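Local coordinates for deoxycytidylate deaminase (Cyanophage S-TIM5, PDB 4P9C), which probably deaminates dCMP to dUMP as a zinc-dependent enzyme of the cytidine and deoxycytidylate deaminase family, and binds nucleotides, at residues V30-V35 with L69-N74; I40-W45 with V77-S82; C93-C98 with Y115-R120; K103-A108 with D126-L131. One frame throughout, in Å; residues are numbered along the deposited sequence.

Contact 1. Residues V30-V35 with L69-N74. With ZN (zinc ion), chain M; DU (2'-deoxyuridine-5'-monophosphate), chain O; DCM (2'-deoxycytidine-5'-monophosphate), chain N.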
# COMPACT_ATOMS: atom_id res chain seq x y z
N VAL A 30 -14.48 -21.23 17.32
CA VAL A 30 -13.05 -20.95 17.21
C VAL A 30 -12.79 -19.56 16.62
O VAL A 30 -13.48 -19.13 15.70
CB VAL A 30 -12.32 -22.03 16.36
CG1 VAL A 30 -10.80 -21.87 16.46
CG2 VAL A 30 -12.72 -23.43 16.79
N GLY A 31 -11.79 -18.87 17.17
CA GLY A 31 -11.41 -17.54 16.72
C GLY A 31 -9.91 -17.36 16.57
O GLY A 31 -9.13 -17.88 17.37
N ALA A 32 -9.51 -16.62 15.53
CA ALA A 32 -8.10 -16.36 15.23
C ALA A 32 -7.83 -14.88 14.96
O ALA A 32 -8.59 -14.23 14.24
CB ALA A 32 -7.64 -17.21 14.06
N ILE A 33 -6.75 -14.36 15.55
CA ILE A 33 -6.43 -12.94 15.48
C ILE A 33 -5.00 -12.73 14.98
O ILE A 33 -4.05 -13.29 15.54
CB ILE A 33 -6.61 -12.25 16.87
CG1 ILE A 33 -8.08 -12.25 17.30
CG2 ILE A 33 -6.06 -10.83 16.87
CD1 ILE A 33 -9.03 -11.47 16.39
N VAL A 34 -4.86 -11.93 13.93
CA VAL A 34 -3.55 -11.60 13.37
C VAL A 34 -3.08 -10.26 13.92
O VAL A 34 -3.70 -9.22 13.66
CB VAL A 34 -3.57 -11.54 11.82
CG1 VAL A 34 -2.18 -11.23 11.27
CG2 VAL A 34 -4.09 -12.84 11.23
N VAL A 35 -1.98 -10.28 14.66
CA VAL A 35 -1.43 -9.07 15.27
C VAL A 35 -0.03 -8.79 14.71
O VAL A 35 0.83 -9.66 14.70
CB VAL A 35 -1.39 -9.17 16.82
CG1 VAL A 35 -0.78 -7.91 17.44
CG2 VAL A 35 -2.78 -9.41 17.38
N LEU A 69 -14.89 -23.17 6.68
CA LEU A 69 -13.52 -22.70 6.78
C LEU A 69 -13.12 -22.63 8.24
O LEU A 69 -13.89 -22.17 9.08
CB LEU A 69 -13.39 -21.33 6.10
CG LEU A 69 -13.48 -21.35 4.57
CD1 LEU A 69 -14.45 -20.29 4.06
CD2 LEU A 69 -12.10 -21.20 3.94
N HIS A 70 -11.91 -23.11 8.54
CA HIS A 70 -11.34 -22.99 9.87
C HIS A 70 -11.02 -21.52 10.16
O HIS A 70 -10.83 -20.73 9.23
CB HIS A 70 -10.09 -23.86 9.98
CG HIS A 70 -10.36 -25.33 10.06
ND1 HIS A 70 -9.51 -26.21 10.69
CD2 HIS A 70 -11.39 -26.08 9.60
CE1 HIS A 70 -10.00 -27.44 10.61
NE2 HIS A 70 -11.14 -27.38 9.95
N ALA A 71 -10.98 -21.16 11.44
CA ALA A 71 -10.68 -19.79 11.83
C ALA A 71 -9.33 -19.34 11.27
O ALA A 71 -9.18 -18.19 10.86
CB ALA A 71 -10.70 -19.65 13.35
N GLU A 72 -8.36 -20.25 11.26
CA GLU A 72 -7.01 -19.96 10.77
C GLU A 72 -7.01 -19.78 9.27
O GLU A 72 -6.26 -18.96 8.74
CB GLU A 72 -6.03 -21.08 11.14
CG GLU A 72 -5.86 -21.32 12.64
CD GLU A 72 -6.94 -22.23 13.21
OE1 GLU A 72 -7.00 -22.36 14.45
OE2 GLU A 72 -7.73 -22.80 12.44
N GLN A 73 -7.85 -20.54 8.58
CA GLN A 73 -8.02 -20.41 7.14
C GLN A 73 -8.63 -19.06 6.80
O GLN A 73 -8.16 -18.39 5.88
CB GLN A 73 -8.91 -21.53 6.59
CG GLN A 73 -8.20 -22.84 6.36
CD GLN A 73 -9.14 -23.93 5.90
OE1 GLN A 73 -10.26 -24.06 6.42
NE2 GLN A 73 -8.70 -24.73 4.94
N ASN A 74 -9.67 -18.68 7.54
CA ASN A 74 -10.34 -17.41 7.32
C ASN A 74 -9.44 -16.21 7.56
O ASN A 74 -9.55 -15.21 6.84
CB ASN A 74 -11.60 -17.31 8.17
CG ASN A 74 -12.80 -17.96 7.51
OD1 ASN A 74 -12.97 -17.86 6.29
ND2 ASN A 74 -13.63 -18.61 8.30
ZN ZN M . -7.47 -25.64 10.84
OP3 DU O . -15.39 -30.69 13.91
P DU O . -14.07 -30.57 14.54
OP1 DU O . -13.84 -31.50 15.68
OP2 DU O . -12.92 -30.44 13.63
O5' DU O . -14.13 -29.17 15.29
C5' DU O . -15.28 -28.34 15.15
C4' DU O . -14.85 -26.94 14.70
O4' DU O . -13.43 -26.80 14.88
C3' DU O . -15.05 -26.80 13.20
O3' DU O . -16.27 -26.08 12.95
C2' DU O . -13.87 -25.97 12.74
C1' DU O . -13.09 -25.70 14.02
N1 DU O . -11.63 -25.71 13.77
C2 DU O . -11.02 -24.60 13.31
O2 DU O . -11.68 -23.59 13.11
N3 DU O . -9.65 -24.60 13.07
C4 DU O . -8.89 -25.76 13.29
O4 DU O . -7.68 -25.76 13.08
C5 DU O . -9.52 -26.90 13.76
C6 DU O . -10.89 -26.88 14.00
N1 DCM N . -15.48 -14.20 8.13
C2 DCM N . -14.45 -13.95 8.98
N3 DCM N . -14.21 -12.64 9.42
C4 DCM N . -15.04 -11.59 8.98
C5 DCM N . -16.09 -11.84 8.11
C6 DCM N . -16.31 -13.15 7.69
O2 DCM N . -13.71 -14.85 9.37
N4 DCM N . -14.81 -10.34 9.40
C1' DCM N . -15.73 -15.59 7.65
C2' DCM N . -16.45 -16.44 8.68
C3' DCM N . -17.37 -17.30 7.84
C4' DCM N . -17.71 -16.41 6.65
O4' DCM N . -16.58 -15.53 6.46
O3' DCM N . -16.66 -18.46 7.38
C5' DCM N . -19.00 -15.63 6.92
O5' DCM N . -19.33 -14.89 5.74
P DCM N . -20.23 -13.57 5.87
O1P DCM N . -19.65 -12.54 6.77
O2P DCM N . -20.44 -13.01 4.36
O3P DCM N . -21.71 -14.05 6.35
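OE2 of Glu72 accepts the N3-H of the bound dUMP at 2.7 Å, while OE1 of the same carboxylate is turned toward CG1 of Val30. The chain of Glu72 is bent at its second torsion (83°), which folds the carboxylate back beside the uracil. Glu72 is predicted to be the proton donor of the active site. Ala71, the preceding residue, gives its backbone N-H to O2 of dUMP, N to O2 3.0 Å, and its CB rests against strand 31-35, 3.8 Å from CG1 of Val30 and 4.0 Å from CB of Ala32. Between these two side chains Gly31 offers only backbone. CG2 of Val30 reaches the nucleotide as well, 3.6 Å from C1' of dUMP. His70, at the N-cap of the helix, binds zinc through ND1 at 2.1 Å and has the uracil over one face of its ring; its backbone N is held straight on a lone pair of Gln73 OE1 at 2.8 Å. Cys98 and Cys101 complete the protein ligands of the metal. The N-terminal end of helix 71-81 thus lies against strand 31-35, which runs between strands 40-45 and 90-93, while Ile33 of that strand packs on helix 6-20.

Contact 2. Residues I40-W45 with V77-S82. With DCM (2'-deoxycytidine-5'-monophosphate), chain N.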
# COMPACT_ATOMS: atom_id res chain seq x y z
N ILE A 40 -4.47 -5.17 14.80
CA ILE A 40 -5.19 -6.40 14.47
C ILE A 40 -5.57 -6.41 12.99
O ILE A 40 -6.56 -5.79 12.58
CB ILE A 40 -6.44 -6.59 15.37
CG1 ILE A 40 -6.04 -6.66 16.85
CG2 ILE A 40 -7.20 -7.87 14.96
CD1 ILE A 40 -7.20 -6.46 17.82
N LEU A 41 -4.76 -7.12 12.20
CA LEU A 41 -4.90 -7.08 10.74
C LEU A 41 -6.02 -7.98 10.21
O LEU A 41 -6.61 -7.67 9.17
CB LEU A 41 -3.57 -7.42 10.07
CG LEU A 41 -2.31 -6.74 10.64
CD1 LEU A 41 -1.07 -7.27 9.94
CD2 LEU A 41 -2.38 -5.21 10.55
N ALA A 42 -6.29 -9.07 10.91
CA ALA A 42 -7.37 -9.97 10.52
C ALA A 42 -8.01 -10.67 11.70
O ALA A 42 -7.33 -11.07 12.65
CB ALA A 42 -6.86 -11.00 9.51
N HIS A 43 -9.32 -10.83 11.67
CA HIS A 43 -10.04 -11.61 12.65
C HIS A 43 -10.92 -12.66 11.99
O HIS A 43 -11.87 -12.35 11.34
CB HIS A 43 -10.85 -10.73 13.58
CG HIS A 43 -11.76 -9.78 12.89
ND1 HIS A 43 -11.61 -8.43 12.97
CD2 HIS A 43 -12.85 -9.98 12.12
CE1 HIS A 43 -12.55 -7.83 12.28
NE2 HIS A 43 -13.32 -8.76 11.75
N GLY A 44 -10.57 -13.91 12.17
CA GLY A 44 -11.26 -15.02 11.55
C GLY A 44 -11.93 -15.93 12.55
O GLY A 44 -11.43 -16.14 13.66
N TRP A 45 -13.08 -16.46 12.16
CA TRP A 45 -13.78 -17.46 12.96
C TRP A 45 -14.31 -18.55 12.03
O TRP A 45 -14.50 -18.31 10.84
CB TRP A 45 -14.91 -16.82 13.76
CG TRP A 45 -15.95 -16.18 12.91
CD1 TRP A 45 -17.00 -16.81 12.30
CD2 TRP A 45 -16.04 -14.80 12.55
NE1 TRP A 45 -17.75 -15.90 11.59
CE2 TRP A 45 -17.18 -14.66 11.72
CE3 TRP A 45 -15.28 -13.67 12.85
CZ2 TRP A 45 -17.57 -13.43 11.19
CZ3 TRP A 45 -15.67 -12.44 12.32
CH2 TRP A 45 -16.81 -12.33 11.50
N VAL A 77 -6.93 -16.17 4.58
CA VAL A 77 -7.61 -15.69 3.38
C VAL A 77 -7.83 -14.19 3.48
O VAL A 77 -7.69 -13.46 2.49
CB VAL A 77 -8.96 -16.42 3.19
CG1 VAL A 77 -9.87 -15.66 2.22
CG2 VAL A 77 -8.73 -17.84 2.69
N LYS A 78 -8.16 -13.74 4.69
CA LYS A 78 -8.38 -12.34 4.98
C LYS A 78 -7.11 -11.54 4.73
O LYS A 78 -7.17 -10.41 4.22
CB LYS A 78 -8.80 -12.19 6.45
CG LYS A 78 -9.57 -10.92 6.76
CD LYS A 78 -11.04 -11.07 6.41
CE LYS A 78 -11.87 -9.94 6.98
NZ LYS A 78 -11.93 -9.98 8.48
N MET A 79 -5.97 -12.12 5.10
CA MET A 79 -4.68 -11.48 4.91
C MET A 79 -4.28 -11.40 3.43
O MET A 79 -3.56 -10.49 3.03
CB MET A 79 -3.59 -12.16 5.73
CG MET A 79 -3.67 -11.87 7.23
SD MET A 79 -3.74 -10.12 7.65
CE MET A 79 -2.12 -9.56 7.10
N ALA A 80 -4.77 -12.35 2.64
CA ALA A 80 -4.57 -12.33 1.19
C ALA A 80 -5.41 -11.22 0.54
O ALA A 80 -5.03 -10.68 -0.49
CB ALA A 80 -4.89 -13.68 0.59
N LYS A 81 -6.55 -10.91 1.16
CA LYS A 81 -7.41 -9.82 0.72
C LYS A 81 -6.94 -8.48 1.30
O LYS A 81 -7.40 -7.42 0.88
CB LYS A 81 -8.87 -10.08 1.10
CG LYS A 81 -9.57 -11.11 0.22
CD LYS A 81 -11.06 -11.25 0.55
CE LYS A 81 -11.30 -12.19 1.72
NZ LYS A 81 -12.75 -12.31 2.07
N SER A 82 -6.02 -8.54 2.26
CA SER A 82 -5.49 -7.35 2.91
C SER A 82 -4.36 -6.72 2.10
O SER A 82 -3.77 -7.37 1.22
CB SER A 82 -5.02 -7.68 4.32
OG SER A 82 -4.71 -6.51 5.05
N1 DCM N . -15.48 -14.20 8.13
C2 DCM N . -14.45 -13.95 8.98
N3 DCM N . -14.21 -12.64 9.42
C4 DCM N . -15.04 -11.59 8.98
C5 DCM N . -16.09 -11.84 8.11
C6 DCM N . -16.31 -13.15 7.69
O2 DCM N . -13.71 -14.85 9.37
N4 DCM N . -14.81 -10.34 9.40
C1' DCM N . -15.73 -15.59 7.65
C2' DCM N . -16.45 -16.44 8.68
C3' DCM N . -17.37 -17.30 7.84
C4' DCM N . -17.71 -16.41 6.65
O4' DCM N . -16.58 -15.53 6.46
O3' DCM N . -16.66 -18.46 7.38
C5' DCM N . -19.00 -15.63 6.92
O5' DCM N . -19.33 -14.89 5.74
P DCM N . -20.23 -13.57 5.87
O1P DCM N . -19.65 -12.54 6.77
O2P DCM N . -20.44 -13.01 4.36
O3P DCM N . -21.71 -14.05 6.35
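Lys78 meets Ala42 first, CB to CB at 3.8 Å. With CG set anti to the backbone N (chi1 -157°), a bend at the next bond carries the amine out across the strand to the His43 ring. Its NZ ends 3.8 Å from CD2 of the imidazole, oblique to the ring, and beside the amino group of a bound dCMP; the stronger polar partner of NZ is the O of Gly38 of a third subunit. That dCMP lies over one face of the Trp45 ring, with its C2 3.6 Å above the indole plane and offset toward the rim, and its O2 accepts the Trp45 N-H at 3.3 Å. N4 of the base sits at the edge of the His43 ring. His43, Trp45 and Lys78 also bind dTTP, consistent with a regulatory nucleotide site distinct from the zinc centre. In this alpha/beta fold residues 77-81 of helix 71-81 pass strand 40-45, outermost in the sheet within the chain, more antiparallel than crosswise, the two segment axes 8.0 Å apart and at 140°. One residue on, the chi2 bend of Met79 (-53°) sets SD 3.6 Å from CB of Leu41 and 3.7 Å from CB of Ala42, and the chi3 bend puts CE 3.8 Å from CD1 of Leu41. Lys81 leaves the strand, its NZ bonding to the O of Gln107 of a second subunit.

Contact 3. Residues C93-C98 with Y115-R120. With ZN (zinc ion), chain M; DU (2'-deoxyuridine-5'-monophosphate), chain O.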
# COMPACT_ATOMS: atom_id res chain seq x y z
N CYS A 93 -4.95 -17.57 18.82
CA CYS A 93 -5.98 -18.56 18.56
C CYS A 93 -6.62 -19.07 19.84
O CYS A 93 -5.94 -19.25 20.85
CB CYS A 93 -5.39 -19.74 17.77
SG CYS A 93 -4.90 -19.32 16.08
N THR A 94 -7.93 -19.29 19.81
CA THR A 94 -8.64 -19.84 20.97
C THR A 94 -8.24 -21.30 21.15
O THR A 94 -8.14 -21.80 22.27
CB THR A 94 -10.17 -19.75 20.79
OG1 THR A 94 -10.53 -20.25 19.50
CG2 THR A 94 -10.64 -18.31 20.92
N HIS A 95 -8.02 -21.96 20.02
CA HIS A 95 -7.66 -23.36 19.99
C HIS A 95 -6.42 -23.53 19.13
O HIS A 95 -6.17 -22.73 18.23
CB HIS A 95 -8.80 -24.21 19.43
CG HIS A 95 -10.07 -24.12 20.24
ND1 HIS A 95 -10.93 -23.05 20.15
CD2 HIS A 95 -10.60 -24.97 21.14
CE1 HIS A 95 -11.95 -23.25 20.98
NE2 HIS A 95 -11.77 -24.41 21.59
N SER A 96 -5.65 -24.57 19.43
CA SER A 96 -4.47 -24.92 18.64
C SER A 96 -4.85 -25.32 17.22
O SER A 96 -5.77 -26.12 17.03
CB SER A 96 -3.70 -26.06 19.32
OG SER A 96 -4.52 -27.22 19.46
N PRO A 97 -4.16 -24.75 16.21
CA PRO A 97 -4.46 -25.00 14.80
C PRO A 97 -4.28 -26.46 14.40
O PRO A 97 -3.46 -27.17 14.98
CB PRO A 97 -3.45 -24.13 14.05
CG PRO A 97 -3.00 -23.12 15.05
CD PRO A 97 -3.02 -23.82 16.36
N CYS A 98 -5.05 -26.89 13.40
CA CYS A 98 -4.95 -28.23 12.85
C CYS A 98 -3.69 -28.36 11.97
O CYS A 98 -3.15 -27.34 11.54
CB CYS A 98 -6.21 -28.57 12.05
SG CYS A 98 -6.40 -27.67 10.50
N TYR A 115 -2.10 -19.89 21.83
CA TYR A 115 -3.38 -20.62 21.94
C TYR A 115 -3.83 -20.81 23.39
O TYR A 115 -3.01 -20.79 24.31
CB TYR A 115 -3.32 -21.97 21.21
CG TYR A 115 -2.61 -23.08 21.95
CD1 TYR A 115 -3.33 -24.06 22.65
CD2 TYR A 115 -1.22 -23.18 21.93
CE1 TYR A 115 -2.68 -25.09 23.32
CE2 TYR A 115 -0.56 -24.21 22.61
CZ TYR A 115 -1.30 -25.15 23.30
OH TYR A 115 -0.65 -26.17 23.96
N ARG A 116 -5.13 -20.99 23.59
CA ARG A 116 -5.66 -21.21 24.94
C ARG A 116 -6.10 -22.65 25.20
O ARG A 116 -5.73 -23.25 26.21
CB ARG A 116 -6.78 -20.22 25.27
CG ARG A 116 -7.32 -20.36 26.69
CD ARG A 116 -7.77 -19.03 27.25
NE ARG A 116 -6.64 -18.22 27.71
CZ ARG A 116 -6.72 -16.93 28.02
NH1 ARG A 116 -7.88 -16.28 27.91
NH2 ARG A 116 -5.64 -16.28 28.42
N ASN A 117 -6.90 -23.19 24.29
CA ASN A 117 -7.41 -24.55 24.43
C ASN A 117 -6.84 -25.48 23.38
O ASN A 117 -6.43 -25.05 22.31
CB ASN A 117 -8.94 -24.55 24.35
CG ASN A 117 -9.59 -23.73 25.45
OD1 ASN A 117 -10.39 -22.83 25.17
ND2 ASN A 117 -9.25 -24.03 26.70
N GLU A 118 -6.80 -26.77 23.70
CA GLU A 118 -6.29 -27.77 22.78
C GLU A 118 -7.41 -28.38 21.94
O GLU A 118 -8.42 -28.84 22.48
CB GLU A 118 -5.49 -28.84 23.53
CG GLU A 118 -4.22 -28.30 24.17
CD GLU A 118 -3.55 -29.28 25.13
OE1 GLU A 118 -3.63 -30.50 24.90
OE2 GLU A 118 -2.92 -28.81 26.10
N TYR A 119 -7.23 -28.35 20.62
CA TYR A 119 -8.12 -29.01 19.66
C TYR A 119 -7.86 -30.52 19.71
O TYR A 119 -6.73 -30.93 20.00
CB TYR A 119 -7.84 -28.44 18.26
CG TYR A 119 -8.53 -29.11 17.09
CD1 TYR A 119 -9.92 -29.17 17.01
CD2 TYR A 119 -7.79 -29.65 16.03
CE1 TYR A 119 -10.56 -29.77 15.92
CE2 TYR A 119 -8.41 -30.26 14.94
CZ TYR A 119 -9.80 -30.31 14.90
OH TYR A 119 -10.43 -30.90 13.82
N ARG A 120 -8.89 -31.33 19.43
CA ARG A 120 -8.79 -32.80 19.46
C ARG A 120 -7.50 -33.37 18.85
O ARG A 120 -6.85 -34.24 19.45
CB ARG A 120 -10.04 -33.46 18.84
CG ARG A 120 -10.70 -32.66 17.70
CD ARG A 120 -11.86 -33.42 17.06
NE ARG A 120 -11.39 -34.54 16.24
CZ ARG A 120 -11.58 -34.67 14.93
NH1 ARG A 120 -12.25 -33.76 14.23
NH2 ARG A 120 -11.09 -35.75 14.31
ZN ZN M . -7.47 -25.64 10.84
OP3 DU O . -15.39 -30.69 13.91
P DU O . -14.07 -30.57 14.54
OP1 DU O . -13.84 -31.50 15.68
OP2 DU O . -12.92 -30.44 13.63
O5' DU O . -14.13 -29.17 15.29
C5' DU O . -15.28 -28.34 15.15
C4' DU O . -14.85 -26.94 14.70
O4' DU O . -13.43 -26.80 14.88
C3' DU O . -15.05 -26.80 13.20
O3' DU O . -16.27 -26.08 12.95
C2' DU O . -13.87 -25.97 12.74
C1' DU O . -13.09 -25.70 14.02
N1 DU O . -11.63 -25.71 13.77
C2 DU O . -11.02 -24.60 13.31
O2 DU O . -11.68 -23.59 13.11
N3 DU O . -9.65 -24.60 13.07
C4 DU O . -8.89 -25.76 13.29
O4 DU O . -7.68 -25.76 13.08
C5 DU O . -9.52 -26.90 13.76
C6 DU O . -10.89 -26.88 14.00
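Tyr119 enters the contact with its CB 3.3 Å from the carbonyl O of Ser96. CG lies anti to the backbone N (chi1 173°), which sends the ring past the 93-98 loop toward the nucleotide. Along the ring, CE2 reaches CB of Cys98 at 4.0 Å. One face covers the uracil of dUMP, C5 standing over the ring centre, and the opposite face carries CG of Arg120. At the tip, OH donates to the phosphate OP2 at 2.5 Å. The start of the side chain is fixed from behind: the N-H of Tyr119 points almost straight at OG of Ser96 (3.2 Å, 166°), and CB of that serine sits over the face of Tyr115, 22° off the ring normal, in a CH-pi contact. Backbone bonds hold the two loops in parallel register, Asn117 N to Thr94 O at 2.7 Å and Ser96 N to Asn117 O at 3.0 Å, continuing the pairing direction of strands 90-93 and 112-115, which helix 99-107 joins in a beta-alpha-beta crossover. Beside Asn117 CB, the His95 ring packs obliquely. At the end of its loop Cys98 binds zinc through SG at 2.3 Å and gives its backbone N-H to O4 of dUMP. Arg120 adds NH1 to the phosphate at OP1. O4 is therefore shared by zinc and an N-H donor, a setting likely to polarise the C4 carbonyl and consistent with a product complex of hydrolytic deamination, while the tyrosine and arginine anchor the phosphate.

Contact 4. Residues K103-A108 with D126-L131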
# COMPACT_ATOMS: atom_id res chain seq x y z
N LYS A 103 0.57 -25.90 8.76
CA LYS A 103 1.42 -25.97 7.58
C LYS A 103 1.45 -24.63 6.84
O LYS A 103 2.53 -24.12 6.50
CB LYS A 103 0.90 -27.08 6.66
CG LYS A 103 1.68 -27.30 5.38
CD LYS A 103 0.79 -27.85 4.27
CE LYS A 103 0.36 -29.29 4.53
NZ LYS A 103 -0.34 -29.88 3.35
N MET A 104 0.27 -24.06 6.59
CA MET A 104 0.15 -22.78 5.89
C MET A 104 0.62 -21.61 6.75
O MET A 104 1.20 -20.65 6.24
CB MET A 104 -1.29 -22.56 5.40
CG MET A 104 -1.69 -23.45 4.22
SD MET A 104 -3.38 -23.21 3.65
CE MET A 104 -4.32 -24.03 4.94
N ILE A 105 0.36 -21.70 8.06
CA ILE A 105 0.75 -20.67 9.02
C ILE A 105 2.27 -20.46 9.02
O ILE A 105 2.75 -19.32 9.01
CB ILE A 105 0.22 -21.01 10.44
CG1 ILE A 105 -1.30 -20.81 10.50
CG2 ILE A 105 0.90 -20.15 11.51
CD1 ILE A 105 -2.00 -21.61 11.59
N ALA A 106 3.02 -21.56 9.02
CA ALA A 106 4.48 -21.52 9.00
C ALA A 106 5.03 -20.98 7.68
O ALA A 106 6.02 -20.24 7.68
CB ALA A 106 5.05 -22.89 9.29
N GLN A 107 4.39 -21.35 6.57
CA GLN A 107 4.78 -20.88 5.25
C GLN A 107 4.42 -19.41 5.05
O GLN A 107 4.98 -18.74 4.17
CB GLN A 107 4.14 -21.75 4.16
CG GLN A 107 4.69 -21.52 2.75
CD GLN A 107 6.14 -21.97 2.59
OE1 GLN A 107 6.67 -22.73 3.40
NE2 GLN A 107 6.79 -21.49 1.54
N ALA A 108 3.50 -18.92 5.87
CA ALA A 108 3.06 -17.52 5.84
C ALA A 108 4.08 -16.57 6.47
O ALA A 108 4.04 -15.36 6.23
CB ALA A 108 1.70 -17.37 6.50
N ASP A 126 3.10 -29.57 17.06
CA ASP A 126 4.40 -30.09 16.63
C ASP A 126 4.78 -29.57 15.25
O ASP A 126 5.92 -29.14 15.04
CB ASP A 126 4.40 -31.63 16.62
CG ASP A 126 4.28 -32.22 18.01
OD1 ASP A 126 5.08 -31.84 18.90
OD2 ASP A 126 3.39 -33.06 18.22
N VAL A 127 3.83 -29.60 14.32
CA VAL A 127 4.03 -29.10 12.96
C VAL A 127 4.49 -27.65 12.99
O VAL A 127 5.39 -27.27 12.24
CB VAL A 127 2.73 -29.23 12.12
CG1 VAL A 127 2.88 -28.56 10.75
CG2 VAL A 127 2.35 -30.70 11.95
N LEU A 128 3.87 -26.86 13.86
CA LEU A 128 4.27 -25.47 14.06
C LEU A 128 5.72 -25.35 14.51
O LEU A 128 6.52 -24.64 13.90
CB LEU A 128 3.34 -24.81 15.09
CG LEU A 128 2.36 -23.68 14.69
CD1 LEU A 128 1.99 -23.67 13.21
CD2 LEU A 128 1.11 -23.73 15.57
N GLN A 129 6.06 -26.07 15.59
CA GLN A 129 7.39 -26.00 16.20
C GLN A 129 8.48 -26.60 15.32
O GLN A 129 9.62 -26.15 15.35
CB GLN A 129 7.38 -26.68 17.58
CG GLN A 129 6.61 -25.92 18.66
CD GLN A 129 6.53 -26.67 19.98
OE1 GLN A 129 6.16 -27.84 20.03
NE2 GLN A 129 6.88 -25.98 21.07
N GLN A 130 8.11 -27.61 14.54
CA GLN A 130 9.05 -28.24 13.61
C GLN A 130 9.37 -27.33 12.43
O GLN A 130 10.46 -27.42 11.85
CB GLN A 130 8.52 -29.60 13.14
CG GLN A 130 8.70 -30.70 14.19
CD GLN A 130 7.96 -31.99 13.87
OE1 GLN A 130 7.39 -32.16 12.79
NE2 GLN A 130 7.98 -32.92 14.83
N LEU A 131 8.44 -26.44 12.10
CA LEU A 131 8.62 -25.51 10.99
C LEU A 131 9.12 -24.14 11.45
O LEU A 131 9.18 -23.19 10.65
CB LEU A 131 7.33 -25.39 10.18
CG LEU A 131 7.02 -26.60 9.29
CD1 LEU A 131 5.58 -26.57 8.80
CD2 LEU A 131 7.99 -26.70 8.12
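Ile105 and Leu128 slant across each other rather than lying side by side, and meet through single methyl groups, CG2 of the isoleucine 4.1 Å from CD1 of the leucine. Both also touch Val113 of strand 112-115, joining the two helices to the sheet. Nearer the helix ends Ala106 points toward Leu131: their CB atoms are 3.5 Å apart, and CD1 of the leucine lies 3.8 Å from the same methyl. CD1 of Leu131, the first residue past its helix, also comes within 4.4 Å of Lys103 CA. Val127 faces the other end of the contact; with CG1 anti to its own N (chi1 173°), that methyl lies over the backbone of Lys103, 4.0 Å from its N. The CB of Lys103 points away from helix 123-130, and its NZ bonds to the O of Val68 of a second subunit. Gln107 likewise turns to that subunit, bonding through OE1 to Ser50 N and touching a dCMP. Helix 99-107 thus has one side for the subunit interface and another for helix 123-130. Across this second side the side chains meet through carbon alone, which implies that burial of apolar surface, rather than any directional bond, joins the helices.

From the N terminus, contact 1 closes a loop from strand 31-35 to the start of helix 71-81. Contact 2 crosses it: strand 40-45 lies inside that loop, but its partner, 77-82, comes after residue 74 on the same helix. Together they fix this helix to two neighbouring strands, with Asn74 bonded to Trp45. Contacts 3 and 4 follow in series and cross each other in turn, as 103-108 falls between 93-98 and 115-120, and 126-131 beyond them. They tie two parallel strands, their connecting helix and helix 123-130. The halves meet at zinc and dUMP, shared by contacts 1 and 3, and where Ile105 of contact 4 touches Glu72 and Pro97.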